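Local coordinates for protein CaaX farnesyltransferase alpha subunit Ram2 (Aspergillus fumigatus, PDB 4L9P) that pairs with a beta subunit to form a heterodimer that probably transfers a farnesyl group to the cysteine of CaaX-ending proteins, at residues I28-L33 and S58-V63; E146-M151 and Y166-L170; A199-R203 and Y247-R251; L331-K335 and W346-I350. The protein carries 1 engineered substitution. All coordinates share one frame. Where two conformers were deposited one is given. Residues are numbered along the deposited sequence.

Contact 1 (I28-L33 and S58-V63); sequences IKPIEL and SYLRAV. With EDO (1,2-ethanediol), chain G.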
# COMPACT_ATOMS: atom_id res chain seq x y z
N ILE A 28 -6.41 -36.94 21.30
CA ILE A 28 -5.37 -35.90 21.18
C ILE A 28 -5.49 -34.89 22.33
O ILE A 28 -6.58 -34.57 22.73
CB ILE A 28 -5.37 -35.28 19.77
CG1 ILE A 28 -4.04 -34.57 19.51
CG2 ILE A 28 -6.57 -34.36 19.57
CD1 ILE A 28 -3.91 -34.06 18.04
N LYS A 29 -4.36 -34.47 22.90
CA LYS A 29 -4.32 -33.51 24.00
C LYS A 29 -4.05 -32.11 23.45
O LYS A 29 -3.09 -31.95 22.72
CB LYS A 29 -3.22 -33.83 25.00
CG LYS A 29 -3.58 -35.06 25.87
CD LYS A 29 -2.41 -35.56 26.69
CE LYS A 29 -2.62 -37.01 27.09
NZ LYS A 29 -1.49 -37.52 27.93
N PRO A 30 -4.84 -31.13 23.87
CA PRO A 30 -4.66 -29.75 23.35
C PRO A 30 -3.39 -29.16 23.91
O PRO A 30 -2.89 -29.61 24.95
CB PRO A 30 -5.89 -29.01 23.91
CG PRO A 30 -6.34 -29.86 25.11
CD PRO A 30 -6.00 -31.25 24.77
N ILE A 31 -2.84 -28.18 23.20
CA ILE A 31 -1.68 -27.42 23.65
C ILE A 31 -2.14 -26.04 24.12
O ILE A 31 -2.59 -25.23 23.31
CB ILE A 31 -0.65 -27.25 22.55
CG1 ILE A 31 -0.08 -28.61 22.11
CG2 ILE A 31 0.49 -26.28 23.00
CD1 ILE A 31 0.89 -28.42 20.95
N GLU A 32 -2.06 -25.82 25.43
CA GLU A 32 -2.47 -24.60 26.12
C GLU A 32 -1.73 -23.38 25.58
O GLU A 32 -0.57 -23.49 25.19
CB GLU A 32 -2.12 -24.79 27.60
CG GLU A 32 -2.70 -23.77 28.56
CD GLU A 32 -2.50 -24.14 30.03
OE1 GLU A 32 -1.71 -25.06 30.36
OE2 GLU A 32 -3.16 -23.51 30.88
N LEU A 33 -2.37 -22.21 25.59
CA LEU A 33 -1.74 -20.95 25.18
C LEU A 33 -0.62 -20.54 26.12
O LEU A 33 -0.75 -20.58 27.35
CB LEU A 33 -2.78 -19.84 25.13
CG LEU A 33 -2.28 -18.42 24.89
CD1 LEU A 33 -1.65 -18.29 23.52
CD2 LEU A 33 -3.44 -17.42 25.06
N SER A 58 -6.39 -24.17 21.06
CA SER A 58 -5.49 -25.11 21.73
C SER A 58 -5.53 -26.50 21.05
O SER A 58 -4.49 -27.16 20.90
CB SER A 58 -5.82 -25.17 23.23
OG SER A 58 -5.69 -23.87 23.82
N TYR A 59 -6.69 -26.91 20.58
CA TYR A 59 -6.77 -28.15 19.78
C TYR A 59 -6.11 -27.94 18.40
O TYR A 59 -5.48 -28.85 17.87
CB TYR A 59 -8.25 -28.64 19.63
CG TYR A 59 -8.65 -29.46 20.83
CD1 TYR A 59 -9.15 -28.85 21.98
CD2 TYR A 59 -8.39 -30.80 20.86
CE1 TYR A 59 -9.47 -29.62 23.13
CE2 TYR A 59 -8.68 -31.55 22.01
CZ TYR A 59 -9.22 -30.94 23.09
OH TYR A 59 -9.54 -31.67 24.24
N LEU A 60 -6.23 -26.73 17.82
CA LEU A 60 -5.58 -26.51 16.53
C LEU A 60 -4.04 -26.61 16.67
O LEU A 60 -3.36 -27.21 15.80
CB LEU A 60 -5.99 -25.11 15.99
CG LEU A 60 -5.44 -24.92 14.56
CD1 LEU A 60 -6.13 -25.83 13.56
CD2 LEU A 60 -5.51 -23.44 14.10
N ARG A 61 -3.50 -26.07 17.74
CA ARG A 61 -2.06 -26.19 17.95
C ARG A 61 -1.66 -27.68 17.97
O ARG A 61 -0.66 -28.06 17.37
CB ARG A 61 -1.61 -25.53 19.27
CG ARG A 61 -1.41 -24.04 19.12
CD ARG A 61 -0.73 -23.43 20.37
NE ARG A 61 -1.75 -23.28 21.37
CZ ARG A 61 -2.54 -22.22 21.55
NH1 ARG A 61 -2.37 -21.06 20.88
NH2 ARG A 61 -3.46 -22.32 22.47
N ALA A 62 -2.45 -28.51 18.64
CA ALA A 62 -2.12 -29.92 18.73
C ALA A 62 -2.20 -30.63 17.39
O ALA A 62 -1.33 -31.43 17.04
CB ALA A 62 -3.07 -30.62 19.76
N VAL A 63 -3.28 -30.42 16.63
CA VAL A 63 -3.38 -31.09 15.35
C VAL A 63 -2.29 -30.64 14.38
O VAL A 63 -1.75 -31.46 13.63
CB VAL A 63 -4.81 -31.08 14.70
CG1 VAL A 63 -5.74 -31.94 15.54
CG2 VAL A 63 -5.37 -29.67 14.54
C1 EDO G . -5.31 -18.21 21.26
O1 EDO G . -4.66 -19.47 21.15
C2 EDO G . -4.62 -17.17 20.41
O2 EDO G . -4.50 -17.59 19.04
O HOH W 1 -9.11 -34.32 24.10
O HOH W 2 -5.41 -22.13 26.22
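Hydrogen bonds to main-chain atoms tie the extended segment 28-33 to segment 58-63 of helix 51-65. Ile31 N donates to Ser58 O (3.0 Å), a carbonyl whose helical bond, from Ala62 N, is weak (3.3 Å). In the other direction, Arg61 sends NE (2.9 Å) and NH2 (3.2 Å) to Ile31 O, a use that suits arginine because its planar head carries several donors. Arg61 NH1 also donates to O1 of an ethanediol, probably from the crystallisation liquor (2.8 Å), and to His194 O of the beta subunit. Water adds two bridges, one between Ile28 O and Tyr59 OH, the other between Leu33 N and Ser58 OG; the hydroxyl of Ser58 is also bonded to Leu54 O. Apolar packing fills the rest. Pro30 CB sits 3.8 Å from the centroid of the Tyr59 ring, a CH-pi contact over the face, while Ile28 CD1 reaches Ala62 CB (3.9 Å) and Val63 CG1 (3.8 Å). The small Ala62 lets the chain come close: Lys29 O is 3.2 Å from its CB. This loop-on-helix packing lays an extended N-terminal segment along helix 51-65, near one end of the mainly helical alpha subunit, where it meets the beta subunit.

Contact 2 (E146-M151 and Y166-L170); sequences EQDFLM and YRHWL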
# COMPACT_ATOMS: atom_id res chain seq x y z
N GLU A 146 -19.08 -19.35 -11.68
CA GLU A 146 -17.98 -18.62 -10.98
C GLU A 146 -18.07 -17.13 -11.30
O GLU A 146 -17.93 -16.28 -10.36
CB GLU A 146 -16.63 -19.17 -11.47
CG GLU A 146 -15.42 -18.47 -10.82
CD GLU A 146 -15.26 -18.77 -9.36
OE1 GLU A 146 -16.07 -19.50 -8.75
OE2 GLU A 146 -14.33 -18.20 -8.73
N GLN A 147 -18.22 -16.72 -12.56
CA GLN A 147 -18.31 -15.25 -12.87
C GLN A 147 -19.53 -14.64 -12.17
O GLN A 147 -19.45 -13.51 -11.63
CB GLN A 147 -18.33 -15.04 -14.40
CG GLN A 147 -16.99 -15.37 -15.05
CD GLN A 147 -17.10 -15.51 -16.54
OE1 GLN A 147 -18.07 -16.09 -17.04
NE2 GLN A 147 -16.13 -14.96 -17.28
N ASP A 148 -20.64 -15.35 -12.10
CA ASP A 148 -21.80 -14.81 -11.41
C ASP A 148 -21.54 -14.61 -9.91
O ASP A 148 -22.03 -13.64 -9.33
CB ASP A 148 -23.01 -15.79 -11.54
CG ASP A 148 -23.72 -15.65 -12.87
OD1 ASP A 148 -23.27 -14.91 -13.75
OD2 ASP A 148 -24.75 -16.31 -13.04
N PHE A 149 -20.79 -15.51 -9.28
CA PHE A 149 -20.47 -15.30 -7.88
C PHE A 149 -19.64 -14.02 -7.73
O PHE A 149 -19.87 -13.22 -6.78
CB PHE A 149 -19.68 -16.47 -7.25
CG PHE A 149 -19.48 -16.24 -5.79
CD1 PHE A 149 -20.59 -16.25 -4.95
CD2 PHE A 149 -18.25 -15.90 -5.28
CE1 PHE A 149 -20.48 -15.90 -3.61
CE2 PHE A 149 -18.09 -15.61 -3.89
CZ PHE A 149 -19.22 -15.58 -3.08
N LEU A 150 -18.65 -13.79 -8.61
CA LEU A 150 -17.86 -12.58 -8.48
C LEU A 150 -18.80 -11.36 -8.65
O LEU A 150 -18.61 -10.35 -7.93
CB LEU A 150 -16.76 -12.53 -9.54
CG LEU A 150 -15.82 -13.74 -9.42
CD1 LEU A 150 -14.70 -13.54 -10.43
CD2 LEU A 150 -15.29 -13.96 -8.00
N MET A 151 -19.80 -11.42 -9.53
CA MET A 151 -20.73 -10.31 -9.64
C MET A 151 -21.63 -10.15 -8.43
O MET A 151 -22.03 -9.00 -8.14
CB MET A 151 -21.58 -10.45 -10.90
CG MET A 151 -20.71 -10.32 -12.19
SD MET A 151 -19.83 -8.76 -12.32
CE MET A 151 -21.10 -7.75 -13.08
N TYR A 166 -8.47 -11.39 -7.50
CA TYR A 166 -8.80 -12.80 -7.85
C TYR A 166 -9.28 -12.87 -9.28
O TYR A 166 -8.89 -13.81 -10.03
CB TYR A 166 -9.85 -13.27 -6.89
CG TYR A 166 -10.37 -14.69 -7.31
CD1 TYR A 166 -9.63 -15.86 -7.00
CD2 TYR A 166 -11.51 -14.79 -8.09
CE1 TYR A 166 -10.10 -17.10 -7.44
CE2 TYR A 166 -11.96 -16.03 -8.54
CZ TYR A 166 -11.22 -17.16 -8.19
OH TYR A 166 -11.66 -18.41 -8.57
N ARG A 167 -10.11 -11.93 -9.73
CA ARG A 167 -10.63 -12.05 -11.10
C ARG A 167 -9.51 -11.87 -12.13
O ARG A 167 -9.55 -12.53 -13.18
CB ARG A 167 -11.79 -11.04 -11.33
CG ARG A 167 -12.63 -11.44 -12.60
CD ARG A 167 -13.91 -10.64 -12.72
NE ARG A 167 -14.67 -11.20 -13.83
CZ ARG A 167 -15.99 -11.15 -13.96
NH1 ARG A 167 -16.73 -10.49 -13.08
NH2 ARG A 167 -16.55 -11.82 -14.99
N HIS A 168 -8.47 -11.06 -11.84
CA HIS A 168 -7.34 -10.99 -12.78
C HIS A 168 -6.66 -12.36 -12.84
O HIS A 168 -6.35 -12.84 -13.95
CB HIS A 168 -6.29 -10.00 -12.21
CG HIS A 168 -4.98 -10.06 -12.93
ND1 HIS A 168 -4.73 -9.28 -14.04
CD2 HIS A 168 -3.90 -10.87 -12.78
CE1 HIS A 168 -3.54 -9.59 -14.53
NE2 HIS A 168 -3.00 -10.55 -13.79
N TRP A 169 -6.44 -13.01 -11.69
CA TRP A 169 -5.82 -14.33 -11.68
C TRP A 169 -6.71 -15.31 -12.49
O TRP A 169 -6.17 -16.15 -13.26
CB TRP A 169 -5.65 -14.82 -10.21
CG TRP A 169 -5.21 -16.24 -10.19
CD1 TRP A 169 -3.92 -16.74 -10.31
CD2 TRP A 169 -6.06 -17.36 -10.20
NE1 TRP A 169 -3.94 -18.10 -10.35
CE2 TRP A 169 -5.24 -18.53 -10.30
CE3 TRP A 169 -7.45 -17.51 -10.11
CZ2 TRP A 169 -5.78 -19.82 -10.34
CZ3 TRP A 169 -7.98 -18.82 -10.19
CH2 TRP A 169 -7.13 -19.93 -10.29
N LEU A 170 -8.03 -15.25 -12.30
CA LEU A 170 -8.94 -16.19 -12.96
C LEU A 170 -8.83 -16.01 -14.46
O LEU A 170 -8.82 -17.04 -15.22
CB LEU A 170 -10.34 -15.90 -12.47
CG LEU A 170 -11.42 -16.84 -13.00
CD1 LEU A 170 -11.36 -18.18 -12.24
CD2 LEU A 170 -12.79 -16.17 -12.81
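Tyr166 opens segment 166-170 by pointing its ring across the gap, and its OH donates to Glu146 OE2 (2.7 Å). A tyrosine suits this buried place because it is long enough to reach the carboxylate and offers an apolar flank, with Tyr166 CD2 3.9 Å from Leu150 CD2. Glu146 OE2 is also salt-bridged to Arg129. One residue on, the fully extended Arg167 passes its aliphatic part beside Leu150, with Arg167 CG 3.7 Å from Leu150 CD1, and carries its guanidinium to Met151 SD (3.6 Å from NH1) and Gln147 CG (3.6 Å from NH2). Its charge is met by Asp185 and Glu182. Leu170, a turn later, closes the apolar centre, with CD2 4.0 Å from both Leu150 CD1 and Glu146 CG. Leu150 therefore meets all three. The helix segments run antiparallel at 163°, as the paired helices of a TPR-like prenyltransferase repeat do, and their axes come no closer than 11.8 Å. Helix 123-133 borders the pair through Arg129 and Met133, and helix 180-192 through Arg181, Asp185 and Leu189.

Contact 3 (A199-R203 and Y247-R251); sequences AWNHR and YSQSR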
# COMPACT_ATOMS: atom_id res chain seq x y z
N ALA A 199 -12.94 -1.32 -12.51
CA ALA A 199 -13.45 -1.91 -13.76
C ALA A 199 -12.61 -1.45 -14.99
O ALA A 199 -12.35 -2.25 -15.90
CB ALA A 199 -14.93 -1.59 -13.91
N TRP A 200 -12.21 -0.17 -15.00
CA TRP A 200 -11.32 0.30 -16.06
C TRP A 200 -10.00 -0.45 -16.03
O TRP A 200 -9.48 -0.80 -17.10
CB TRP A 200 -11.06 1.81 -15.92
CG TRP A 200 -12.22 2.64 -16.36
CD1 TRP A 200 -13.16 3.24 -15.54
CD2 TRP A 200 -12.57 2.97 -17.72
NE1 TRP A 200 -14.07 3.94 -16.32
CE2 TRP A 200 -13.74 3.77 -17.66
CE3 TRP A 200 -12.03 2.63 -18.97
CZ2 TRP A 200 -14.38 4.26 -18.82
CZ3 TRP A 200 -12.67 3.14 -20.13
CH2 TRP A 200 -13.81 3.97 -20.03
N ASN A 201 -9.45 -0.71 -14.83
CA ASN A 201 -8.19 -1.42 -14.75
C ASN A 201 -8.30 -2.84 -15.31
O ASN A 201 -7.39 -3.32 -15.99
CB ASN A 201 -7.69 -1.37 -13.28
CG ASN A 201 -6.38 -2.12 -13.13
OD1 ASN A 201 -5.33 -1.61 -13.53
ND2 ASN A 201 -6.43 -3.39 -12.68
N HIS A 202 -9.41 -3.50 -14.97
CA HIS A 202 -9.62 -4.88 -15.49
C HIS A 202 -9.82 -4.79 -16.99
O HIS A 202 -9.33 -5.68 -17.73
CB HIS A 202 -10.84 -5.47 -14.80
CG HIS A 202 -10.96 -6.96 -15.02
ND1 HIS A 202 -10.14 -7.85 -14.37
CD2 HIS A 202 -11.83 -7.70 -15.77
CE1 HIS A 202 -10.47 -9.08 -14.72
NE2 HIS A 202 -11.47 -9.01 -15.59
N ARG A 203 -10.47 -3.75 -17.50
CA ARG A 203 -10.65 -3.60 -18.97
C ARG A 203 -9.28 -3.53 -19.65
O ARG A 203 -9.08 -4.15 -20.71
CB ARG A 203 -11.43 -2.32 -19.30
CG ARG A 203 -11.86 -2.31 -20.80
CD ARG A 203 -12.60 -0.97 -21.15
NE ARG A 203 -13.01 -1.10 -22.53
CZ ARG A 203 -14.20 -1.52 -22.94
NH1 ARG A 203 -15.21 -1.74 -22.07
NH2 ARG A 203 -14.38 -1.73 -24.25
N TYR A 247 -14.59 4.07 -27.51
CA TYR A 247 -15.34 3.73 -26.30
C TYR A 247 -15.00 4.72 -25.17
O TYR A 247 -15.88 5.26 -24.45
CB TYR A 247 -15.02 2.30 -25.86
CG TYR A 247 -15.68 1.90 -24.56
CD1 TYR A 247 -17.00 1.40 -24.55
CD2 TYR A 247 -14.99 1.98 -23.35
CE1 TYR A 247 -17.60 1.01 -23.38
CE2 TYR A 247 -15.58 1.63 -22.17
CZ TYR A 247 -16.88 1.15 -22.18
OH TYR A 247 -17.44 0.76 -21.00
N SER A 248 -13.73 4.98 -25.02
CA SER A 248 -13.25 5.92 -23.98
C SER A 248 -13.86 7.32 -24.18
O SER A 248 -14.28 7.93 -23.18
CB SER A 248 -11.73 6.00 -23.99
OG SER A 248 -11.19 4.73 -23.72
N GLN A 249 -13.85 7.83 -25.44
CA GLN A 249 -14.44 9.15 -25.68
C GLN A 249 -15.90 9.13 -25.30
O GLN A 249 -16.39 10.07 -24.71
CB GLN A 249 -14.26 9.59 -27.13
CG GLN A 249 -12.82 9.87 -27.48
CD GLN A 249 -12.66 10.55 -28.83
OE1 GLN A 249 -13.62 10.64 -29.60
NE2 GLN A 249 -11.46 11.06 -29.12
N SER A 250 -16.63 8.07 -25.67
CA SER A 250 -18.07 8.03 -25.36
C SER A 250 -18.33 8.04 -23.85
O SER A 250 -19.27 8.67 -23.38
CB SER A 250 -18.70 6.77 -25.91
OG SER A 250 -18.73 6.81 -27.31
N ARG A 251 -17.49 7.35 -23.09
CA ARG A 251 -17.65 7.38 -21.65
C ARG A 251 -17.28 8.74 -21.07
O ARG A 251 -17.94 9.22 -20.15
CB ARG A 251 -16.82 6.28 -20.99
CG ARG A 251 -17.19 4.85 -21.41
CD ARG A 251 -18.59 4.37 -20.94
NE ARG A 251 -19.70 4.93 -21.59
CZ ARG A 251 -20.10 4.59 -22.83
NH1 ARG A 251 -19.37 3.73 -23.54
NH2 ARG A 251 -21.20 5.15 -23.38
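Arg203 lays its guanidinium flat on the ring of Tyr247, with centres 3.7 Å apart and planes inclined by only 13°, so the overlap is both a stack and a cation-pi interaction; Arg203 CZ stands 3.7 Å from the ring centroid. Segment 199-203 lies in a TPR-like prenyltransferase repeat, and 247-251 on a later helix that continues the stacking; they run nearly antiparallel at 169°. Their axes come no closer than 14.1 Å, and even the nearest CA atoms, those of Trp200 and Ser248, are 9.9 Å apart. Only long side chains can span such a gap, which explains the choice of arginine, tryptophan and tyrosine. All three chi angles along the aliphatic part of Arg203 are near t, stretching the chain straight across. Laying its flat face on an aromatic ring leaves the N-H groups at its rim available: NE forms a salt bridge with Glu244 and NH1 with Glu187, so the buried charge is compensated. Trp200 fills the space beside this stack. Its six-membered ring meets the Tyr247 ring obliquely, planes at 55°, while Leu190 of helix 180-192 and Tyr264 of helix 259-272 also pack on the indole, whose NE1 is bonded to Val194 O. Trp200 CH2, at the tip of the indole, touches Tyr247 CE2 at 3.6 Å and Arg251 CG at 3.8 Å.

Contact 4 (L331-K335 and W346-I350); sequences LTLLK and WEYRI
An antiparallel helical hairpin is formed here by helices 323-338 and 343-362, joined by a short loop. Both segments have regular alpha-helical backbone angles, near -65/-40, and an i to i+4 bond of 2.9 Å in each: Lys335 N to Leu331 O, and Ile350 N to Trp346 O. The segment axes approach to 9.5 Å with a signed crossing angle of -162°; Leu331 and Trp346 are in register, their CA atoms 5.7 Å apart. Trp346 (chi1 m, chi2 134°) turns a broad apolar face to the partner helix: Leu334 (m, t) CB lies 3.6 Å from the centroid of the five-membered ring in a CH-pi contact, and Leu331 CD2 is 3.6 Å from Trp346 CE3. Its single polar atom, NE1, is satisfied by Asp339 O. Leu331 (m, t) also packs CB on Ile350 (m, t) CG1 at 3.7 Å and CD1 on Arg349 CB at 3.8 Å. The CA-to-CB bond of Arg349 points toward segment 331-335, but its guanidinium turns to helix 304-317, giving NH2 to Asp312 and Glu316; NH1 goes to Gln352. Thr332 OG1 bonds to Val328 O. Lys335 has chi1 p and an otherwise extended chain, long enough to run past Ile350 to the next helix, where its NZ donates at 3.1 Å to Glu347 (m, t) OE2, a salt bridge on an oxygen that also receives Arg343 NE.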
# COMPACT_ATOMS: atom_id res chain seq x y z
N LEU A 331 -0.92 24.71 -17.85
CA LEU A 331 -0.49 24.32 -16.51
C LEU A 331 -0.82 25.42 -15.48
O LEU A 331 -1.08 25.15 -14.31
CB LEU A 331 0.98 23.98 -16.54
CG LEU A 331 1.29 22.65 -17.28
CD1 LEU A 331 2.76 22.64 -17.66
CD2 LEU A 331 1.04 21.40 -16.36
N THR A 332 -0.77 26.68 -15.95
CA THR A 332 -1.18 27.80 -15.12
C THR A 332 -2.69 27.75 -14.79
O THR A 332 -3.08 28.01 -13.63
CB THR A 332 -0.79 29.10 -15.81
OG1 THR A 332 0.64 29.12 -15.97
CG2 THR A 332 -1.20 30.26 -14.93
N LEU A 333 -3.52 27.39 -15.77
CA LEU A 333 -4.93 27.19 -15.45
C LEU A 333 -5.12 26.11 -14.37
O LEU A 333 -5.97 26.26 -13.50
CB LEU A 333 -5.73 26.82 -16.69
CG LEU A 333 -5.81 27.93 -17.73
CD1 LEU A 333 -6.48 27.44 -19.01
CD2 LEU A 333 -6.61 29.07 -17.16
N LEU A 334 -4.37 25.01 -14.46
CA LEU A 334 -4.47 23.94 -13.47
C LEU A 334 -4.02 24.45 -12.10
O LEU A 334 -4.71 24.20 -11.10
CB LEU A 334 -3.63 22.75 -13.91
CG LEU A 334 -4.28 21.97 -15.06
CD1 LEU A 334 -3.28 21.06 -15.77
CD2 LEU A 334 -5.49 21.08 -14.56
N LYS A 335 -2.88 25.14 -12.03
CA LYS A 335 -2.36 25.51 -10.75
C LYS A 335 -3.19 26.60 -10.08
O LYS A 335 -3.27 26.64 -8.85
CB LYS A 335 -0.86 25.85 -10.86
CG LYS A 335 -0.55 27.19 -11.20
CD LYS A 335 1.00 27.40 -11.26
CE LYS A 335 1.28 28.89 -11.24
NZ LYS A 335 2.67 29.15 -11.43
N TRP A 346 2.40 20.86 -11.06
CA TRP A 346 2.24 21.67 -12.29
C TRP A 346 3.45 22.62 -12.46
O TRP A 346 3.91 22.79 -13.60
CB TRP A 346 0.99 22.53 -12.26
CG TRP A 346 -0.30 21.71 -11.95
CD1 TRP A 346 -1.25 22.07 -11.06
CD2 TRP A 346 -0.76 20.47 -12.57
NE1 TRP A 346 -2.29 21.12 -11.03
CE2 TRP A 346 -2.02 20.15 -11.96
CE3 TRP A 346 -0.25 19.60 -13.56
CZ2 TRP A 346 -2.75 19.00 -12.30
CZ3 TRP A 346 -0.99 18.47 -13.90
CH2 TRP A 346 -2.20 18.16 -13.27
N GLU A 347 3.97 23.18 -11.37
CA GLU A 347 5.09 24.11 -11.51
C GLU A 347 6.36 23.34 -11.90
O GLU A 347 7.18 23.87 -12.64
CB GLU A 347 5.29 24.97 -10.24
CG GLU A 347 4.16 25.97 -10.02
CD GLU A 347 4.29 26.88 -8.78
OE1 GLU A 347 5.12 26.61 -7.87
OE2 GLU A 347 3.52 27.84 -8.70
N TYR A 348 6.49 22.11 -11.40
CA TYR A 348 7.63 21.24 -11.83
C TYR A 348 7.54 21.01 -13.36
O TYR A 348 8.56 21.09 -14.08
CB TYR A 348 7.60 19.91 -11.07
CG TYR A 348 8.54 18.86 -11.56
CD1 TYR A 348 9.89 18.95 -11.25
CD2 TYR A 348 8.09 17.75 -12.29
CE1 TYR A 348 10.79 17.97 -11.66
CE2 TYR A 348 8.99 16.76 -12.72
CZ TYR A 348 10.33 16.86 -12.39
OH TYR A 348 11.24 15.91 -12.81
N ARG A 349 6.33 20.74 -13.88
CA ARG A 349 6.14 20.56 -15.32
C ARG A 349 6.48 21.85 -16.05
O ARG A 349 7.16 21.81 -17.07
CB ARG A 349 4.73 20.12 -15.70
CG ARG A 349 4.41 18.69 -15.21
CD ARG A 349 5.15 17.63 -16.07
NE ARG A 349 4.59 17.64 -17.42
CZ ARG A 349 5.30 17.70 -18.55
NH1 ARG A 349 6.64 17.81 -18.53
NH2 ARG A 349 4.65 17.67 -19.73
N ILE A 350 6.03 23.00 -15.54
CA ILE A 350 6.39 24.30 -16.16
C ILE A 350 7.92 24.46 -16.19
O ILE A 350 8.47 24.89 -17.20
CB ILE A 350 5.76 25.48 -15.39
CG1 ILE A 350 4.23 25.44 -15.59
CG2 ILE A 350 6.33 26.82 -15.89
CD1 ILE A 350 3.42 26.38 -14.71

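Overall arrangement
Contacts 2 and 3 are the buried pair and lie nearest the centre of the chain. They touch, Arg167 CG being 3.8 Å from His202 CE1, and helix 180-192 borders both, with Glu182 serving Arg167 as well as His202. Contacts 1 and 4 are partly buried, near the two ends of the superhelix, with centres about 63 Å apart. No helix is shared among the four. Contacts 2, 3 and 4 all pair arginines with carboxylates beyond their segments, but contact 4 alone has a salt bridge, lysine to glutamate, between its two segments. Contact 1, lacking a second helix, combines one main-chain hydrogen bond, arginine-to-carbonyl bonds and water bridges with apolar packing.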